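PDB 6B4R: KauB from Pseudomonas aeruginosa PAO1, which oxidises a broad range of aldehydes, aminoaldehydes among them, to the corresponding acids as an NAD(P)+-dependent aldehyde dehydrogenase. Local coordinates for the interface of chains A and B and the interface of chains A and C. Coordinates in Å, arbitrary orientation; residue numbers count along the deposited sequence, not the author numbering. Chains: chain A, KauB; chain B/C, KauB.

Contact 1: the interface of chains A and B. Residues chain A 130, 464, 480-481; chain B 84, 136-137, 139.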
loop_
_atom_site.group_PDB
_atom_site.type_symbol
_atom_site.label_atom_id
_atom_site.label_comp_id
_atom_site.label_asym_id
_atom_site.label_seq_id
_atom_site.Cartn_x
_atom_site.Cartn_y
_atom_site.Cartn_z
ATOM N N TRP A 130 16.210 11.090 -4.556
ATOM C CA TRP A 130 15.183 10.333 -3.842
ATOM C C TRP A 130 14.019 9.972 -4.766
ATOM O O TRP A 130 13.584 8.819 -4.813
ATOM C CB TRP A 130 14.673 11.146 -2.649
ATOM C CG TRP A 130 13.894 10.361 -1.632
ATOM C CD1 TRP A 130 14.385 9.772 -0.502
ATOM C CD2 TRP A 130 12.483 10.099 -1.638
ATOM N NE1 TRP A 130 13.373 9.153 0.190
ATOM C CE2 TRP A 130 12.194 9.338 -0.485
ATOM C CE3 TRP A 130 11.437 10.426 -2.508
ATOM C CZ2 TRP A 130 10.904 8.901 -0.180
ATOM C CZ3 TRP A 130 10.157 9.993 -2.202
ATOM C CH2 TRP A 130 9.902 9.237 -1.049
ATOM N N THR A 464 10.741 11.830 2.938
ATOM C CA THR A 464 9.678 10.866 3.213
ATOM C C THR A 464 8.407 11.534 3.745
ATOM O O THR A 464 7.371 10.885 3.888
ATOM C CB THR A 464 10.128 9.786 4.219
ATOM O OG1 THR A 464 10.314 10.380 5.510
ATOM C CG2 THR A 464 11.428 9.133 3.766
ATOM N N SER A 480 7.732 12.980 -0.612
ATOM C CA SER A 480 7.145 11.647 -0.427
ATOM C C SER A 480 6.680 11.042 -1.750
ATOM O O SER A 480 6.920 11.606 -2.818
ATOM C CB SER A 480 5.994 11.670 0.588
ATOM O OG SER A 480 4.841 12.294 0.048
ATOM N N LEU A 481 6.017 9.891 -1.679
ATOM C CA LEU A 481 5.493 9.256 -2.886
ATOM C C LEU A 481 4.169 9.895 -3.299
ATOM O O LEU A 481 3.681 9.674 -4.409
ATOM C CB LEU A 481 5.320 7.748 -2.689
ATOM C CG LEU A 481 6.522 6.956 -2.171
ATOM C CD1 LEU A 481 6.132 5.513 -1.908
ATOM C CD2 LEU A 481 7.682 7.025 -3.150
ATOM N N LYS B 84 21.184 3.147 3.362
ATOM C CA LYS B 84 20.976 3.155 1.922
ATOM C C LYS B 84 22.262 3.537 1.198
ATOM O O LYS B 84 22.687 2.856 0.266
ATOM C CB LYS B 84 19.854 4.128 1.549
ATOM C CG LYS B 84 19.734 4.388 0.056
ATOM C CD LYS B 84 18.560 5.299 -0.255
ATOM C CE LYS B 84 18.725 6.659 0.404
ATOM N NZ LYS B 84 17.592 7.566 0.076
ATOM N N ASP B 136 14.206 3.538 2.393
ATOM C CA ASP B 136 13.421 4.668 2.883
ATOM C C ASP B 136 12.215 4.979 1.998
ATOM O O ASP B 136 11.646 6.065 2.080
ATOM C CB ASP B 136 14.301 5.911 3.038
ATOM C CG ASP B 136 14.948 6.338 1.733
ATOM O OD1 ASP B 136 15.213 5.466 0.878
ATOM O OD2 ASP B 136 15.196 7.549 1.564
ATOM N N LYS B 137 11.833 4.023 1.156
ATOM C CA LYS B 137 10.644 4.166 0.319
ATOM C C LYS B 137 9.502 3.328 0.875
ATOM O O LYS B 137 8.366 3.427 0.414
ATOM C CB LYS B 137 10.932 3.725 -1.117
ATOM C CG LYS B 137 12.133 4.388 -1.760
ATOM C CD LYS B 137 12.003 5.896 -1.785
ATOM C CE LYS B 137 13.214 6.525 -2.449
ATOM N NZ LYS B 137 14.488 6.079 -1.820
ATOM N N TYR B 139 6.820 2.283 3.694
ATOM C CA TYR B 139 6.066 2.905 4.775
ATOM C C TYR B 139 5.316 1.865 5.604
ATOM O O TYR B 139 4.649 0.988 5.058
ATOM C CB TYR B 139 5.076 3.931 4.218
ATOM C CG TYR B 139 5.718 5.184 3.670
ATOM C CD1 TYR B 139 5.729 6.356 4.410
ATOM C CD2 TYR B 139 6.315 5.194 2.415
ATOM C CE1 TYR B 139 6.314 7.505 3.919
ATOM C CE2 TYR B 139 6.903 6.340 1.913
ATOM C CZ TYR B 139 6.899 7.494 2.670
ATOM O OH TYR B 139 7.483 8.644 2.182
#
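B:Lys137 lies over one face of the A:Trp130 indole at the interface between chains A and B of this aldehyde dehydrogenase. From CB the lysine runs beside its own backbone N (chi1 -53°), bends at chi2, straightens through CD, then bends again at chi4. B:Lys137 CD sits above the six-membered ring, 3.6 Å from A:Trp130 CZ2. B:Lys137 CE rides over the five-membered ring, 3.6 Å from A:Trp130 CE2, so two successive methylenes make CH-pi contacts with the same face. B:Lys137 CE also lies 3.3 Å from the backbone O of A:Trp130. The last bend carries B:Lys137 NZ along the indole, past its NE1, to the neighbouring B:Asp136, where it forms a salt bridge with OD1 at 2.9 Å. The other carboxylate oxygen, B:Asp136 OD2, accepts a hydrogen bond from the indole NE1 of A:Trp130 at 2.8 Å. That bond is bent, 124° at the hydrogen, and reaches OD2 from above the carboxylate plane, which stands almost perpendicular to the indole. B:Lys84 NZ also bridges to OD2, so two lysines and the indole N-H grip this carboxylate and fix its rotation; the paired ammonium groups probably stabilise its negative charge. The indole is placed by a chi1 of -165°, with CG anti to the backbone N. B:Tyr139 points its phenol OH at the backbone O of A:Thr464, 2.8 Å away and on a carbonyl lone pair, while A:Leu481 CD1 packs 4.0 Å from ring atom CE2 of the tyrosine. In the fold, A:Trp130 belongs to helix 113-133 and A:Leu481 opens the 3-10 helix 481-487; chain B contributes its 3-10 helix 135-137, the approach to strand 140-142, and B:Lys84 from helix 80-96.

Contact 2: the interface of chains A and C. Residues chain A 445-448, 450-453, 455, 470; chain C 156, 490-494.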
loop_
_atom_site.group_PDB
_atom_site.type_symbol
_atom_site.label_atom_id
_atom_site.label_comp_id
_atom_site.label_asym_id
_atom_site.label_seq_id
_atom_site.Cartn_x
_atom_site.Cartn_y
_atom_site.Cartn_z
ATOM N N ALA A 445 -1.637 17.747 18.260
ATOM C CA ALA A 445 -1.199 17.534 16.886
ATOM C C ALA A 445 -2.365 17.128 15.992
ATOM O O ALA A 445 -2.481 17.591 14.857
ATOM C CB ALA A 445 -0.100 16.479 16.835
ATOM N N LYS A 446 -3.232 16.264 16.509
ATOM C CA LYS A 446 -4.406 15.844 15.757
ATOM C C LYS A 446 -5.431 16.967 15.612
ATOM O O LYS A 446 -6.219 16.972 14.667
ATOM C CB LYS A 446 -5.053 14.613 16.393
ATOM C CG LYS A 446 -4.343 13.315 16.072
ATOM C CD LYS A 446 -5.320 12.156 16.014
ATOM C CE LYS A 446 -6.050 11.977 17.332
ATOM N NZ LYS A 446 -6.948 10.784 17.302
ATOM N N ALA A 447 -5.411 17.917 16.542
ATOM C CA ALA A 447 -6.393 19.000 16.553
ATOM C C ALA A 447 -5.986 20.188 15.680
ATOM O O ALA A 447 -6.829 20.999 15.302
ATOM C CB ALA A 447 -6.666 19.459 17.983
ATOM N N LEU A 448 -4.698 20.285 15.363
ATOM C CA LEU A 448 -4.184 21.380 14.544
ATOM C C LEU A 448 -4.430 21.142 13.057
ATOM O O LEU A 448 -4.015 20.123 12.510
ATOM C CB LEU A 448 -2.690 21.576 14.798
ATOM C CG LEU A 448 -2.303 22.025 16.207
ATOM C CD1 LEU A 448 -0.795 22.022 16.376
ATOM C CD2 LEU A 448 -2.871 23.402 16.495
ATOM N N ALA A 450 -3.209 21.608 10.015
ATOM C CA ALA A 450 -2.027 21.948 9.229
ATOM C C ALA A 450 -1.427 20.712 8.562
ATOM O O ALA A 450 -1.476 19.612 9.116
ATOM C CB ALA A 450 -0.994 22.639 10.102
ATOM N N GLY A 451 -0.861 20.900 7.374
ATOM C CA GLY A 451 -0.296 19.802 6.609
ATOM C C GLY A 451 0.931 19.192 7.258
ATOM O O GLY A 451 1.200 18.000 7.098
ATOM N N SER A 452 1.681 20.013 7.986
ATOM C CA SER A 452 2.851 19.542 8.717
ATOM C C SER A 452 2.758 19.958 10.176
ATOM O O SER A 452 2.575 21.135 10.484
ATOM C CB SER A 452 4.144 20.095 8.106
ATOM O OG SER A 452 4.393 19.544 6.822
ATOM N N VAL A 453 2.872 18.988 11.076
ATOM C CA VAL A 453 2.924 19.287 12.500
ATOM C C VAL A 453 4.219 18.752 13.092
ATOM O O VAL A 453 4.492 17.556 13.026
ATOM C CB VAL A 453 1.730 18.687 13.259
ATOM C CG1 VAL A 453 1.856 18.968 14.749
ATOM C CG2 VAL A 453 0.425 19.245 12.720
ATOM N N VAL A 455 6.648 18.134 16.374
ATOM C CA VAL A 455 6.598 17.989 17.824
ATOM C C VAL A 455 8.002 17.961 18.413
ATOM O O VAL A 455 8.832 17.140 18.016
ATOM C CB VAL A 455 5.849 16.709 18.241
ATOM C CG1 VAL A 455 5.763 16.615 19.758
ATOM C CG2 VAL A 455 4.459 16.677 17.622
ATOM N N PHE A 470 -3.347 22.929 4.428
ATOM C CA PHE A 470 -4.792 22.830 4.580
ATOM C C PHE A 470 -5.374 24.147 4.099
ATOM O O PHE A 470 -4.671 25.159 4.065
ATOM C CB PHE A 470 -5.175 22.638 6.049
ATOM C CG PHE A 470 -5.057 21.221 6.542
ATOM C CD1 PHE A 470 -3.941 20.451 6.248
ATOM C CD2 PHE A 470 -6.056 20.670 7.329
ATOM C CE1 PHE A 470 -3.833 19.149 6.714
ATOM C CE2 PHE A 470 -5.956 19.373 7.800
ATOM C CZ PHE A 470 -4.841 18.610 7.494
ATOM N N GLU C 156 -7.126 13.220 7.551
ATOM C CA GLU C 156 -8.203 13.815 8.332
ATOM C C GLU C 156 -9.282 14.343 7.397
ATOM O O GLU C 156 -8.974 14.818 6.305
ATOM C CB GLU C 156 -7.664 14.960 9.192
ATOM C CG GLU C 156 -6.536 14.555 10.124
ATOM C CD GLU C 156 -6.042 15.708 10.975
ATOM O OE1 GLU C 156 -6.361 16.870 10.645
ATOM O OE2 GLU C 156 -5.341 15.448 11.978
ATOM N N LEU C 490 -3.979 15.285 3.927
ATOM C CA LEU C 490 -2.808 14.611 4.468
ATOM C C LEU C 490 -2.129 15.456 5.541
ATOM O O LEU C 490 -1.965 16.668 5.386
ATOM C CB LEU C 490 -1.812 14.290 3.354
ATOM C CG LEU C 490 -2.105 13.056 2.501
ATOM C CD1 LEU C 490 -1.135 12.984 1.334
ATOM C CD2 LEU C 490 -2.013 11.797 3.346
ATOM N N LYS C 491 -1.741 14.809 6.632
ATOM C CA LYS C 491 -0.978 15.474 7.677
ATOM C C LYS C 491 0.297 14.700 7.975
ATOM O O LYS C 491 0.256 13.494 8.216
ATOM C CB LYS C 491 -1.810 15.616 8.950
ATOM C CG LYS C 491 -1.012 16.111 10.144
ATOM C CD LYS C 491 -1.873 16.224 11.387
ATOM C CE LYS C 491 -2.861 17.367 11.265
ATOM N NZ LYS C 491 -3.722 17.475 12.475
ATOM N N ALA C 492 1.428 15.396 7.950
ATOM C CA ALA C 492 2.708 14.794 8.306
ATOM C C ALA C 492 3.135 15.248 9.697
ATOM O O ALA C 492 3.589 16.378 9.877
ATOM C CB ALA C 492 3.772 15.153 7.280
ATOM N N THR C 493 2.987 14.364 10.678
ATOM C CA THR C 493 3.374 14.683 12.047
ATOM C C THR C 493 4.741 14.096 12.386
ATOM O O THR C 493 4.872 12.890 12.591
ATOM C CB THR C 493 2.336 14.172 13.059
ATOM O OG1 THR C 493 1.052 14.724 12.748
ATOM C CG2 THR C 493 2.727 14.573 14.473
ATOM N N TRP C 494 5.756 14.956 12.443
ATOM C CA TRP C 494 7.116 14.524 12.753
ATOM C C TRP C 494 7.488 14.811 14.204
ATOM O O TRP C 494 7.620 15.966 14.608
ATOM C CB TRP C 494 8.124 15.169 11.796
ATOM C CG TRP C 494 8.685 14.202 10.798
ATOM C CD1 TRP C 494 9.997 13.858 10.633
ATOM C CD2 TRP C 494 7.948 13.432 9.840
ATOM N NE1 TRP C 494 10.122 12.933 9.625
ATOM C CE2 TRP C 494 8.878 12.654 9.124
ATOM C CE3 TRP C 494 6.591 13.330 9.516
ATOM C CZ2 TRP C 494 8.496 11.783 8.105
ATOM C CZ3 TRP C 494 6.213 12.466 8.505
ATOM C CH2 TRP C 494 7.162 11.702 7.813
#
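Strand 452-455 of chain A and strand 488-496 of chain C join edge to edge in parallel, forming a beta-sheet that continues from one subunit into the next. Its ladder begins with C:Ala492 N donating to A:Gly451 O at 2.7 Å in a nearly straight bond, 174° at the hydrogen. A:Val453 N then returns a bond to C:Ala492 O, its donor lying above the carbonyl plane. On the next rung C:Trp494 N meets A:Val453 O almost along the C=O axis, but with a more bent N-H, and A:Val455 N closes the series on C:Trp494 O at 3.0 Å. These bonds run between backbone groups.

The side chain that adds most to the contact is C:Lys491. Its CG stands anti to the backbone N (chi1 171°), and a bend at chi3 (-70°) carries the amine to the end of helix 438-447. There C:Lys491 NZ donates to A:Ala445 O and to A:Leu448 O, both 2.7 Å away and both approached in the carbonyl plane. The helix C-terminus, whose dipole would be expected to attract a cation, is thus capped by a lysine from the other subunit. Along the way CD of C:Lys491 passes 4.0 Å from A:Val453 CG2, the two side chains crossing obliquely.

Behind the amine, C:Glu156 on strand 149-157 positions it while touching chain A itself. Its chain is extended beyond CG, and C:Glu156 OE2 forms a salt bridge with C:Lys491 NZ at 2.6 Å, met from above the carboxylate plane. C:Glu156 OE2 also comes within 3.2 Å of A:Lys446 O. The A:Phe470 ring crosses this glutamate at about a right angle, its plane nearly perpendicular to the carboxylate, and A:Ala450 N lies over the centre of one face of that ring. C:Glu156 OE1 lies 3.8 Å from A:Phe470 CE2.

Contact 1 and contact 2 lie about 19 Å apart, centre to centre, and join chain A to two different subunits of the four-chain assembly. They share no residue of chain A, but A:Leu481 of contact 1 begins the 3-10 helix that runs directly into strand 488-496, the element whose chain C copy forms the ladder of contact 2. The same segment therefore takes part in both kinds of interface. Their centres are about 17 Å and 14 Å from the predicted active-site A:Glu267, so assembly may help to steady the scaffold around the catalytic centre.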